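Local atomic coordinates of Hia (Adhesin) (Haemophilus influenzae, PDB entry 3EMF), a protein that belongs to the trimeric autotransporter adhesins of the bacterial outer membrane and, through binding domains such as this one, probably attaches the bacterium to host cells. Residues Lys8-Gly13 against Leu41-Ala46; Ala15-Thr20 against Glu28-Glu33; Thr101-Ser104 against His109-Thr112. One frame throughout, in Å; residues are numbered along the deposited sequence.

Interaction 1. Residues Lys8-Gly13 against Leu41-Ala46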
ATOM      1  N   LYS A   8      18.092 -11.461  -4.159  1.00 41.50           N
ATOM      2  CA  LYS A   8      19.114 -10.721  -3.417  1.00 36.71           C
ATOM      3  C   LYS A   8      18.625  -9.386  -2.857  1.00 35.97           C
ATOM      4  O   LYS A   8      19.410  -8.621  -2.317  1.00 45.18           O
ATOM      5  CB  LYS A   8      20.345 -10.483  -4.305  1.00 36.83           C
ATOM      6  CG  LYS A   8      21.341 -11.632  -4.365  1.00 49.36           C
ATOM      7  CD  LYS A   8      22.434 -11.323  -5.394  1.00 63.85           C
ATOM      8  CE  LYS A   8      23.590 -12.316  -5.337  1.00 78.38           C
ATOM      9  NZ  LYS A   8      24.765 -11.870  -6.158  1.00 80.03           N
ATOM     10  N   LEU A   9      17.328  -9.111  -2.976  1.00 29.92           N
ATOM     11  CA  LEU A   9      16.747  -7.887  -2.422  1.00 22.52           C
ATOM     12  C   LEU A   9      17.008  -7.713  -0.930  1.00 29.19           C
ATOM     13  O   LEU A   9      16.820  -8.643  -0.135  1.00 29.79           O
ATOM     14  CB  LEU A   9      15.229  -7.847  -2.651  1.00 22.11           C
ATOM     15  CG  LEU A   9      14.747  -7.760  -4.098  1.00 22.37           C
ATOM     16  CD1 LEU A   9      13.215  -7.962  -4.171  1.00 23.20           C
ATOM     17  CD2 LEU A   9      15.182  -6.431  -4.735  1.00 27.64           C
ATOM     18  N   LYS A  10      17.395  -6.498  -0.556  1.00 28.89           N
ATOM     19  CA  LYS A  10      17.618  -6.163   0.851  1.00 29.00           C
ATOM     20  C   LYS A  10      16.501  -5.258   1.330  1.00 28.98           C
ATOM     21  O   LYS A  10      15.686  -4.780   0.542  1.00 29.92           O
ATOM     22  CB  LYS A  10      18.951  -5.438   1.036  1.00 34.32           C
ATOM     23  CG  LYS A  10      20.142  -6.097   0.355  1.00 40.54           C
ATOM     24  CD  LYS A  10      21.397  -5.235   0.487  1.00 57.79           C
ATOM     25  CE  LYS A  10      22.571  -5.835  -0.284  1.00 68.03           C
ATOM     26  NZ  LYS A  10      22.959  -7.179   0.247  1.00 74.84           N
ATOM     27  N   ALA A  11      16.475  -5.031   2.634  1.00 26.96           N
ATOM     28  CA  ALA A  11      15.561  -4.084   3.228  1.00 29.03           C
ATOM     29  C   ALA A  11      16.324  -2.804   3.513  1.00 29.19           C
ATOM     30  O   ALA A  11      17.538  -2.816   3.697  1.00 27.31           O
ATOM     31  CB  ALA A  11      15.000  -4.656   4.520  1.00 32.30           C
ATOM     32  N   TYR A  12      15.616  -1.692   3.562  1.00 22.57           N
ATOM     33  CA  TYR A  12      16.228  -0.488   4.065  1.00 26.28           C
ATOM     34  C   TYR A  12      16.696  -0.736   5.500  1.00 24.98           C
ATOM     35  O   TYR A  12      16.034  -1.452   6.260  1.00 25.92           O
ATOM     36  CB  TYR A  12      15.244   0.654   4.031  1.00 25.24           C
ATOM     37  CG  TYR A  12      14.998   1.143   2.634  1.00 28.41           C
ATOM     38  CD1 TYR A  12      15.999   1.780   1.921  1.00 20.10           C
ATOM     39  CD2 TYR A  12      13.768   0.944   2.015  1.00 32.84           C
ATOM     40  CE1 TYR A  12      15.779   2.221   0.626  1.00 33.79           C
ATOM     41  CE2 TYR A  12      13.538   1.385   0.733  1.00 31.84           C
ATOM     42  CZ  TYR A  12      14.537   2.025   0.042  1.00 35.01           C
ATOM     43  OH  TYR A  12      14.298   2.466  -1.247  1.00 34.25           O
ATOM     44  N   GLY A  13      17.845  -0.159   5.845  1.00 23.58           N
ATOM     45  CA  GLY A  13      18.447  -0.324   7.170  1.00 22.26           C
ATOM     46  C   GLY A  13      19.513  -1.396   7.194  1.00 35.64           C
ATOM     47  O   GLY A  13      20.256  -1.509   8.168  1.00 37.22           O
ATOM     48  N   LEU A  41      13.627  -1.827  -3.182  1.00 27.67           N
ATOM     49  CA  LEU A  41      13.444  -2.270  -4.554  1.00 35.59           C
ATOM     50  C   LEU A  41      14.400  -1.581  -5.520  1.00 41.02           C
ATOM     51  O   LEU A  41      14.654  -2.081  -6.614  1.00 46.55           O
ATOM     52  CB  LEU A  41      11.985  -2.070  -4.989  1.00 35.73           C
ATOM     53  CG  LEU A  41      11.003  -3.113  -4.457  1.00 34.27           C
ATOM     54  CD1 LEU A  41       9.578  -2.761  -4.872  1.00 34.37           C
ATOM     55  CD2 LEU A  41      11.371  -4.506  -4.950  1.00 29.97           C
ATOM     56  N   ASN A  42      14.953  -0.447  -5.109  1.00 39.89           N
ATOM     57  CA  ASN A  42      15.689   0.399  -6.044  1.00 38.85           C
ATOM     58  C   ASN A  42      17.203   0.426  -5.841  1.00 40.80           C
ATOM     59  O   ASN A  42      17.861   1.403  -6.206  1.00 44.13           O
ATOM     60  CB  ASN A  42      15.133   1.818  -5.988  1.00 36.16           C
ATOM     61  CG  ASN A  42      15.385   2.587  -7.265  1.00 58.19           C
ATOM     62  OD1 ASN A  42      15.655   3.789  -7.237  1.00 70.75           O
ATOM     63  ND2 ASN A  42      15.315   1.895  -8.396  1.00 55.13           N
ATOM     64  N   GLU A  43      17.756  -0.649  -5.283  1.00 34.31           N
ATOM     65  CA  GLU A  43      19.197  -0.707  -5.010  1.00 38.04           C
ATOM     66  C   GLU A  43      20.038  -0.938  -6.275  1.00 42.34           C
ATOM     67  O   GLU A  43      19.767  -1.839  -7.074  1.00 39.23           O
ATOM     68  CB  GLU A  43      19.516  -1.764  -3.946  1.00 39.93           C
ATOM     69  CG  GLU A  43      20.868  -1.554  -3.243  1.00 50.51           C
ATOM     70  CD  GLU A  43      21.098  -2.520  -2.075  1.00 64.99           C
ATOM     71  OE1 GLU A  43      20.268  -3.435  -1.880  1.00 63.10           O
ATOM     72  OE2 GLU A  43      22.110  -2.369  -1.352  1.00 74.99           O
ATOM     73  N   LYS A  44      21.076  -0.125  -6.430  1.00 43.25           N
ATOM     74  CA  LYS A  44      21.900  -0.132  -7.643  1.00 46.44           C
ATOM     75  C   LYS A  44      23.316  -0.615  -7.377  1.00 49.34           C
ATOM     76  O   LYS A  44      23.759  -0.668  -6.220  1.00 48.77           O
ATOM     77  CB  LYS A  44      21.935   1.272  -8.245  1.00 43.52           C
ATOM     78  CG  LYS A  44      20.653   1.628  -8.950  1.00 52.28           C
ATOM     79  CD  LYS A  44      20.520   3.115  -9.151  1.00 63.97           C
ATOM     80  CE  LYS A  44      19.527   3.390 -10.264  1.00 67.12           C
ATOM     81  NZ  LYS A  44      18.335   2.526 -10.120  1.00 60.18           N
ATOM     82  N   ASN A  45      24.030  -0.976  -8.440  1.00 49.34           N
ATOM     83  CA  ASN A  45      25.447  -1.321  -8.299  1.00 60.07           C
ATOM     84  C   ASN A  45      26.352  -0.179  -8.768  1.00 58.45           C
ATOM     85  O   ASN A  45      25.891   0.953  -8.939  1.00 54.62           O
ATOM     86  CB  ASN A  45      25.785  -2.636  -9.011  1.00 66.33           C
ATOM     87  CG  ASN A  45      25.358  -2.647 -10.469  1.00 63.21           C
ATOM     88  OD1 ASN A  45      24.997  -3.693 -11.008  1.00 68.38           O
ATOM     89  ND2 ASN A  45      25.384  -1.483 -11.108  1.00 53.28           N
ATOM     90  N   ALA A  46      27.636  -0.460  -8.955  1.00 68.46           N
ATOM     91  CA  ALA A  46      28.559   0.565  -9.439  1.00 74.26           C
ATOM     92  C   ALA A  46      28.082   1.164 -10.767  1.00 74.31           C
ATOM     93  O   ALA A  46      28.285   2.351 -11.031  1.00 71.31           O
ATOM     94  CB  ALA A  46      29.957  -0.004  -9.585  1.00 72.38           C
TER
HETATM   95  O   HOH W   1      17.700  -4.433  -2.323  1.00 34.97           O
HETATM   96  O   HOH W   2      12.272   0.884  -2.806  1.00 22.73           O
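Leu9 and Leu41 have the nearest CA atoms of the two segments, 6.9 Å apart. Both segments are irregular, from loops before and after helix 24-30, and no direct hydrogen bond joins them: this is a loop-to-loop contact within the N-terminal GIN domain (HiaBD2_N) of this binding domain. Two waters bridge the gap, each joining a backbone N to a side chain. One accepts a hydrogen bond from the backbone of Lys10, N to water 2.7 Å, and donates one to Glu43, OE1 to water 2.8 Å. The other accepts from Leu41 N and also bonds the phenol OH of Tyr12; tyrosine suits the place because its hydroxyl, at the far end of the ring, reaches the water that Leu41 N holds.

The apolar part is small. Leu9 CD1 meets Leu41 CD2 at 4.0 Å, methyl against methyl, and the second subunit packs on both residues, Val60 on Leu9 and His86 on Leu41, so leucine suits these places at an interface. Arg64 of that subunit also bonds Leu41 O. Glu43 starts toward Lys8-Gly13, and its chain, with CG anti to the backbone N (chi1 -159°) and extended beyond, carries the carboxylate against the aliphatic part of Lys10. A long lysine offers methylenes to lie across it. The opposite charges may still attract, but the heads do not touch: a bend at the last torsion (chi4 -62°) takes the ammonium aside, leaving Lys10 NZ 5.1 Å from Glu43 OE1, whereas Lys10 CD sits 3.2 Å from that same oxygen.

Interaction 2. Residues Ala15-Thr20 against Glu28-Glu33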
ATOM      1  N   ALA A  15      22.892  -3.236   6.752  1.00 39.13           N
ATOM      2  CA  ALA A  15      24.219  -2.645   6.953  1.00 44.90           C
ATOM      3  C   ALA A  15      25.089  -2.526   5.705  1.00 50.24           C
ATOM      4  O   ALA A  15      25.935  -1.634   5.628  1.00 53.70           O
ATOM      5  CB  ALA A  15      24.978  -3.406   8.037  1.00 46.29           C
ATOM      6  N   ASN A  16      24.929  -3.425   4.741  1.00 52.14           N
ATOM      7  CA  ASN A  16      25.839  -3.384   3.586  1.00 63.51           C
ATOM      8  C   ASN A  16      25.305  -2.670   2.340  1.00 55.33           C
ATOM      9  O   ASN A  16      25.766  -2.915   1.227  1.00 53.88           O
ATOM     10  CB  ASN A  16      26.414  -4.768   3.252  1.00 78.83           C
ATOM     11  CG  ASN A  16      25.409  -5.884   3.434  1.00 86.62           C
ATOM     12  OD1 ASN A  16      24.205  -5.693   3.255  1.00 86.06           O
ATOM     13  ND2 ASN A  16      25.904  -7.066   3.787  1.00 88.01           N
ATOM     14  N   PHE A  17      24.331  -1.792   2.545  1.00 51.66           N
ATOM     15  CA  PHE A  17      23.868  -0.888   1.505  1.00 48.95           C
ATOM     16  C   PHE A  17      25.024   0.043   1.227  1.00 51.03           C
ATOM     17  O   PHE A  17      25.691   0.503   2.157  1.00 46.42           O
ATOM     18  CB  PHE A  17      22.655  -0.100   2.002  1.00 48.73           C
ATOM     19  CG  PHE A  17      22.239   1.034   1.100  1.00 45.88           C
ATOM     20  CD1 PHE A  17      21.275   0.841   0.133  1.00 43.39           C
ATOM     21  CD2 PHE A  17      22.789   2.297   1.246  1.00 42.53           C
ATOM     22  CE1 PHE A  17      20.876   1.882  -0.689  1.00 43.73           C
ATOM     23  CE2 PHE A  17      22.395   3.341   0.434  1.00 37.51           C
ATOM     24  CZ  PHE A  17      21.437   3.133  -0.536  1.00 45.27           C
ATOM     25  N   ASN A  18      25.285   0.313  -0.048  1.00 40.40           N
ATOM     26  CA  ASN A  18      26.442   1.128  -0.402  1.00 44.05           C
ATOM     27  C   ASN A  18      26.044   2.522  -0.844  1.00 45.26           C
ATOM     28  O   ASN A  18      25.475   2.716  -1.931  1.00 35.91           O
ATOM     29  CB  ASN A  18      27.260   0.459  -1.501  1.00 51.61           C
ATOM     30  CG  ASN A  18      28.413   1.325  -1.971  1.00 58.74           C
ATOM     31  OD1 ASN A  18      28.230   2.493  -2.316  1.00 62.26           O
ATOM     32  ND2 ASN A  18      29.606   0.754  -1.991  1.00 57.34           N
ATOM     33  N   PHE A  19      26.375   3.498  -0.009  1.00 37.26           N
ATOM     34  CA  PHE A  19      25.933   4.867  -0.237  1.00 47.70           C
ATOM     35  C   PHE A  19      26.447   5.484  -1.537  1.00 48.76           C
ATOM     36  O   PHE A  19      25.735   6.258  -2.187  1.00 54.29           O
ATOM     37  CB  PHE A  19      26.268   5.735   0.973  1.00 48.67           C
ATOM     38  CG  PHE A  19      25.444   5.406   2.170  1.00 42.40           C
ATOM     39  CD1 PHE A  19      24.169   5.926   2.311  1.00 44.16           C
ATOM     40  CD2 PHE A  19      25.917   4.540   3.127  1.00 40.71           C
ATOM     41  CE1 PHE A  19      23.397   5.614   3.404  1.00 35.88           C
ATOM     42  CE2 PHE A  19      25.152   4.227   4.226  1.00 36.60           C
ATOM     43  CZ  PHE A  19      23.895   4.762   4.365  1.00 35.00           C
ATOM     44  N   THR A  20      27.664   5.123  -1.926  1.00 49.24           N
ATOM     45  CA  THR A  20      28.277   5.654  -3.144  1.00 58.20           C
ATOM     46  C   THR A  20      27.459   5.359  -4.397  1.00 58.70           C
ATOM     47  O   THR A  20      27.244   6.239  -5.237  1.00 56.23           O
ATOM     48  CB  THR A  20      29.696   5.083  -3.354  1.00 69.33           C
ATOM     49  OG1 THR A  20      30.597   5.675  -2.412  1.00 75.69           O
ATOM     50  CG2 THR A  20      30.187   5.382  -4.761  1.00 72.66           C
ATOM     51  N   GLU A  28      18.521   8.551   1.894  1.00 33.37           N
ATOM     52  CA  GLU A  28      17.615   9.156   2.878  1.00 41.65           C
ATOM     53  C   GLU A  28      16.660   8.135   3.490  1.00 33.68           C
ATOM     54  O   GLU A  28      16.331   8.203   4.674  1.00 36.14           O
ATOM     55  CB  GLU A  28      16.823  10.325   2.263  1.00 47.44           C
ATOM     56  CG  GLU A  28      17.678  11.554   1.934  1.00 54.57           C
ATOM     57  CD  GLU A  28      16.869  12.751   1.416  1.00 59.63           C
ATOM     58  OE1 GLU A  28      15.781  12.551   0.824  1.00 64.82           O
ATOM     59  OE2 GLU A  28      17.332  13.898   1.606  1.00 54.63           O
ATOM     60  N   LYS A  29      16.212   7.183   2.685  1.00 26.54           N
ATOM     61  CA  LYS A  29      15.379   6.122   3.204  1.00 19.85           C
ATOM     62  C   LYS A  29      16.190   5.130   4.032  1.00 24.96           C
ATOM     63  O   LYS A  29      15.735   4.645   5.065  1.00 26.17           O
ATOM     64  CB  LYS A  29      14.659   5.388   2.066  1.00 21.18           C
ATOM     65  CG  LYS A  29      13.655   6.291   1.368  1.00 22.88           C
ATOM     66  CD  LYS A  29      12.964   5.590   0.171  1.00 27.05           C
ATOM     67  CE  LYS A  29      12.132   6.593  -0.638  1.00 28.88           C
ATOM     68  NZ  LYS A  29      11.254   5.927  -1.686  1.00 32.82           N
ATOM     69  N   GLN A  30      17.381   4.823   3.553  1.00 26.75           N
ATOM     70  CA  GLN A  30      18.238   3.840   4.203  1.00 25.96           C
ATOM     71  C   GLN A  30      18.499   4.177   5.669  1.00 28.11           C
ATOM     72  O   GLN A  30      18.584   3.272   6.513  1.00 27.60           O
ATOM     73  CB  GLN A  30      19.545   3.699   3.417  1.00 24.74           C
ATOM     74  CG  GLN A  30      20.678   2.987   4.154  1.00 31.07           C
ATOM     75  CD  GLN A  30      20.490   1.487   4.252  1.00 29.51           C
ATOM     76  OE1 GLN A  30      19.495   0.939   3.785  1.00 25.82           O
ATOM     77  NE2 GLN A  30      21.444   0.813   4.912  1.00 27.33           N
ATOM     78  N   VAL A  31      18.600   5.469   5.986  1.00 28.40           N
ATOM     79  CA  VAL A  31      19.021   5.897   7.337  1.00 25.63           C
ATOM     80  C   VAL A  31      17.879   6.266   8.277  1.00 26.41           C
ATOM     81  O   VAL A  31      18.117   6.578   9.459  1.00 27.22           O
ATOM     82  CB  VAL A  31      19.978   7.108   7.285  1.00 30.23           C
ATOM     83  CG1 VAL A  31      21.253   6.761   6.547  1.00 26.48           C
ATOM     84  CG2 VAL A  31      19.272   8.320   6.637  1.00 29.87           C
ATOM     85  N   GLN A  32      16.643   6.239   7.768  1.00 25.60           N
ATOM     86  CA  GLN A  32      15.471   6.533   8.592  1.00 26.19           C
ATOM     87  C   GLN A  32      14.819   5.287   9.214  1.00 28.48           C
ATOM     88  O   GLN A  32      14.468   4.341   8.505  1.00 26.88           O
ATOM     89  CB  GLN A  32      14.431   7.308   7.772  1.00 28.18           C
ATOM     90  CG  GLN A  32      14.844   8.727   7.437  1.00 30.45           C
ATOM     91  CD  GLN A  32      13.778   9.443   6.626  1.00 46.05           C
ATOM     92  OE1 GLN A  32      12.830  10.000   7.183  1.00 56.30           O
ATOM     93  NE2 GLN A  32      13.929   9.429   5.302  1.00 42.51           N
ATOM     94  N   GLU A  33      14.644   5.301  10.536  1.00 27.55           N
ATOM     95  CA  GLU A  33      13.995   4.197  11.235  1.00 25.96           C
ATOM     96  C   GLU A  33      12.612   3.910  10.633  1.00 28.75           C
ATOM     97  O   GLU A  33      12.151   2.777  10.651  1.00 29.39           O
ATOM     98  CB  GLU A  33      13.847   4.490  12.739  1.00 27.00           C
ATOM     99  CG  GLU A  33      15.174   4.605  13.503  1.00 31.09           C
TER
HETATM  100  O   HOH W   3      24.857   1.071   4.808  1.00 48.10           O
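Gln30, on helix 24-30, is met in turn by residues of the irregular segment Ala15-Thr20. Ala15 takes part through its carbonyl: a water donates to Ala15 O and, at 2.8 Å, to Phe17 O, so that it bridges two carbonyls of the segment, and accepts a weak bond from Gln30 NE2. Phe17 follows, meeting Gln30 along its side chain. The bend of the glutamine at chi2 (75°) folds its amide over the CB-CG end of phenylalanine, ring and amide planes 19° apart, with Gln30 NE2 3.3 Å from Phe17 CB. Gln30 CG makes an off-centre CH-pi contact 4.1 Å from the Phe17 ring centroid. Glutamine suits the place because its flat end stacks while NE2 donates to Asp14 O and OE1 accepts from Gly13 N.

Phe19 then lays a ring face over the edge of Phe17, with Phe17 CD2 above its centre, and its CZ obliquely touches Gln30 CG (3.7 Å) and Val31 CG1 (4.0 Å). Phenylalanine suits both positions, giving broad apolar rings to glutamine methylenes and valine. The two cover one flank of helix 24-30, where Phe17 also touches Asp26 and Phe19 Ala27, while Lys29 reaches Ala87 of the second subunit, between strands 80-85 and 89-94.

Interaction 3. Residues Thr101-Ser104 against His109-Thr112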
ATOM      1  N   THR A 101     -15.453  11.696   7.960  1.00 34.68           N
ATOM      2  CA  THR A 101     -16.410  10.750   7.413  1.00 37.89           C
ATOM      3  C   THR A 101     -15.805  10.118   6.164  1.00 41.23           C
ATOM      4  O   THR A 101     -14.853  10.657   5.592  1.00 39.32           O
ATOM      5  CB  THR A 101     -17.729  11.457   7.031  1.00 48.11           C
ATOM      6  OG1 THR A 101     -17.430  12.641   6.278  1.00 55.91           O
ATOM      7  CG2 THR A 101     -18.523  11.858   8.283  1.00 51.74           C
ATOM      8  N   SER A 102     -16.354   8.980   5.743  1.00 35.63           N
ATOM      9  CA  SER A 102     -15.860   8.301   4.549  1.00 30.44           C
ATOM     10  C   SER A 102     -16.965   7.677   3.707  1.00 39.74           C
ATOM     11  O   SER A 102     -18.059   7.377   4.198  1.00 37.57           O
ATOM     12  CB  SER A 102     -14.805   7.241   4.887  1.00 35.99           C
ATOM     13  OG  SER A 102     -15.304   6.238   5.759  1.00 42.24           O
ATOM     14  N   THR A 103     -16.647   7.492   2.433  1.00 29.99           N
ATOM     15  CA  THR A 103     -17.521   6.847   1.472  1.00 44.30           C
ATOM     16  C   THR A 103     -16.625   5.966   0.619  1.00 39.01           C
ATOM     17  O   THR A 103     -15.438   6.235   0.509  1.00 33.43           O
ATOM     18  CB  THR A 103     -18.190   7.876   0.542  1.00 47.74           C
ATOM     19  OG1 THR A 103     -17.189   8.486  -0.275  1.00 53.24           O
ATOM     20  CG2 THR A 103     -18.896   8.962   1.338  1.00 52.37           C
ATOM     21  N   SER A 104     -17.192   4.916   0.027  1.00 40.35           N
ATOM     22  CA  SER A 104     -16.465   4.045  -0.893  1.00 48.53           C
ATOM     23  C   SER A 104     -17.337   3.657  -2.088  1.00 53.36           C
ATOM     24  O   SER A 104     -18.533   3.426  -1.941  1.00 55.84           O
ATOM     25  CB  SER A 104     -15.970   2.779  -0.182  1.00 54.03           C
ATOM     26  OG  SER A 104     -14.737   3.010   0.476  1.00 65.88           O
ATOM     27  N   HIS A 109     -12.138   5.619  -2.799  1.00 25.65           N
ATOM     28  CA  HIS A 109     -12.429   5.834  -1.394  1.00 27.11           C
ATOM     29  C   HIS A 109     -12.244   7.311  -1.078  1.00 31.37           C
ATOM     30  O   HIS A 109     -11.306   7.944  -1.565  1.00 33.02           O
ATOM     31  CB  HIS A 109     -11.491   4.947  -0.544  1.00 29.72           C
ATOM     32  CG  HIS A 109     -11.449   3.518  -1.000  1.00 32.97           C
ATOM     33  ND1 HIS A 109     -10.404   3.000  -1.739  1.00 28.59           N
ATOM     34  CD2 HIS A 109     -12.344   2.509  -0.856  1.00 24.13           C
ATOM     35  CE1 HIS A 109     -10.651   1.730  -2.019  1.00 31.40           C
ATOM     36  NE2 HIS A 109     -11.819   1.408  -1.490  1.00 32.58           N
ATOM     37  N   THR A 110     -13.147   7.871  -0.282  1.00 30.68           N
ATOM     38  CA  THR A 110     -13.071   9.290   0.055  1.00 31.52           C
ATOM     39  C   THR A 110     -13.112   9.541   1.556  1.00 35.01           C
ATOM     40  O   THR A 110     -14.022   9.090   2.246  1.00 34.49           O
ATOM     41  CB  THR A 110     -14.226  10.075  -0.595  1.00 34.43           C
ATOM     42  OG1 THR A 110     -14.152   9.911  -2.007  1.00 34.53           O
ATOM     43  CG2 THR A 110     -14.128  11.564  -0.265  1.00 42.75           C
ATOM     44  N   ILE A 111     -12.112  10.252   2.056  1.00 32.82           N
ATOM     45  CA  ILE A 111     -12.146  10.732   3.417  1.00 31.40           C
ATOM     46  C   ILE A 111     -12.411  12.229   3.411  1.00 27.16           C
ATOM     47  O   ILE A 111     -11.722  12.989   2.739  1.00 29.63           O
ATOM     48  CB  ILE A 111     -10.831  10.456   4.164  1.00 32.89           C
ATOM     49  CG1 ILE A 111     -10.416   8.995   4.008  1.00 30.30           C
ATOM     50  CG2 ILE A 111     -11.009  10.814   5.623  1.00 30.91           C
ATOM     51  CD1 ILE A 111     -11.263   8.031   4.820  1.00 36.12           C
ATOM     52  N   THR A 112     -13.419  12.648   4.167  1.00 26.03           N
ATOM     53  CA  THR A 112     -13.868  14.025   4.137  1.00 30.12           C
ATOM     54  C   THR A 112     -13.726  14.659   5.503  1.00 38.07           C
ATOM     55  O   THR A 112     -14.102  14.061   6.512  1.00 41.87           O
ATOM     56  CB  THR A 112     -15.344  14.093   3.727  1.00 36.90           C
ATOM     57  OG1 THR A 112     -15.505  13.487   2.442  1.00 40.50           O
ATOM     58  CG2 THR A 112     -15.829  15.549   3.683  1.00 45.69           C
TER
HETATM   59  O   HOH W   4     -16.845  15.071   7.396  1.00 44.53           O
HETATM   60  O   HOH W   5     -15.672   7.569  -2.957  1.00 44.54           O
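His109 and Ser104 form a non-hydrogen-bonded pair in the antiparallel hairpin of strands 99-105 and 108-114, part of the Trp ring domain. Ser104 lies at the edge of the imidazole, near its plane, but its hydroxyl, which bonds Gln82 NE2 of the third subunit, is modelled too close to the ring for its place to be sure. Gln83 of the third subunit also packs on this histidine.

The peptide groups do the joining. Thr101 pairs with Thr112 and Thr103 with Thr110, each through two bonds: Thr112 N to Thr101 O is 2.8 Å at 169°, and Thr110 N to Thr103 O is 2.9 Å at 170°. Between them, Ile111 CD1 rests on Ser102 CB at 3.6 Å.

Threonines occupy one face, where beta-branched chains suit an extended backbone. Thr103 OG1, set between its backbone N and carbonyl carbon (chi1 66°), comes 3.4 Å from Thr110 CB, and a water bridges the two hydroxyls. A second water ties Thr101 OG1 to Thr112 O.

On the face shared by Ser102, Ser104, His109 and Ile111, Ser102 OG bonds Ser72 OG of the third subunit. Backbone bonds therefore hold the hairpin together, while the other edge of strand 108-114, pairing in parallel through His109-Thr112, continues the sheet into the third subunit, and serine hydroxyls and Ile111 meet that subunit from one face.

In the fold
Interactions 1 and 2 belong together, interaction 3 to another part of the molecule. The first two share the N-terminal GIN domain (HiaBD2_N) of this binding domain, their centres 9 Å apart, and along the chain interaction 2 falls wholly between the two segments of interaction 1, with helix 24-30 in that interval. They touch where Glu43 OE2 meets Phe17 CD1. Interaction 3 comes later, in the Trp ring domain, its centre about 36 Å from the centre of either of the others and on the far side of the chain's centre. A loop-rich domain and a hairpin domain thus follow in series, and both meet neighbouring subunits, consistent with a trimeric adhesin.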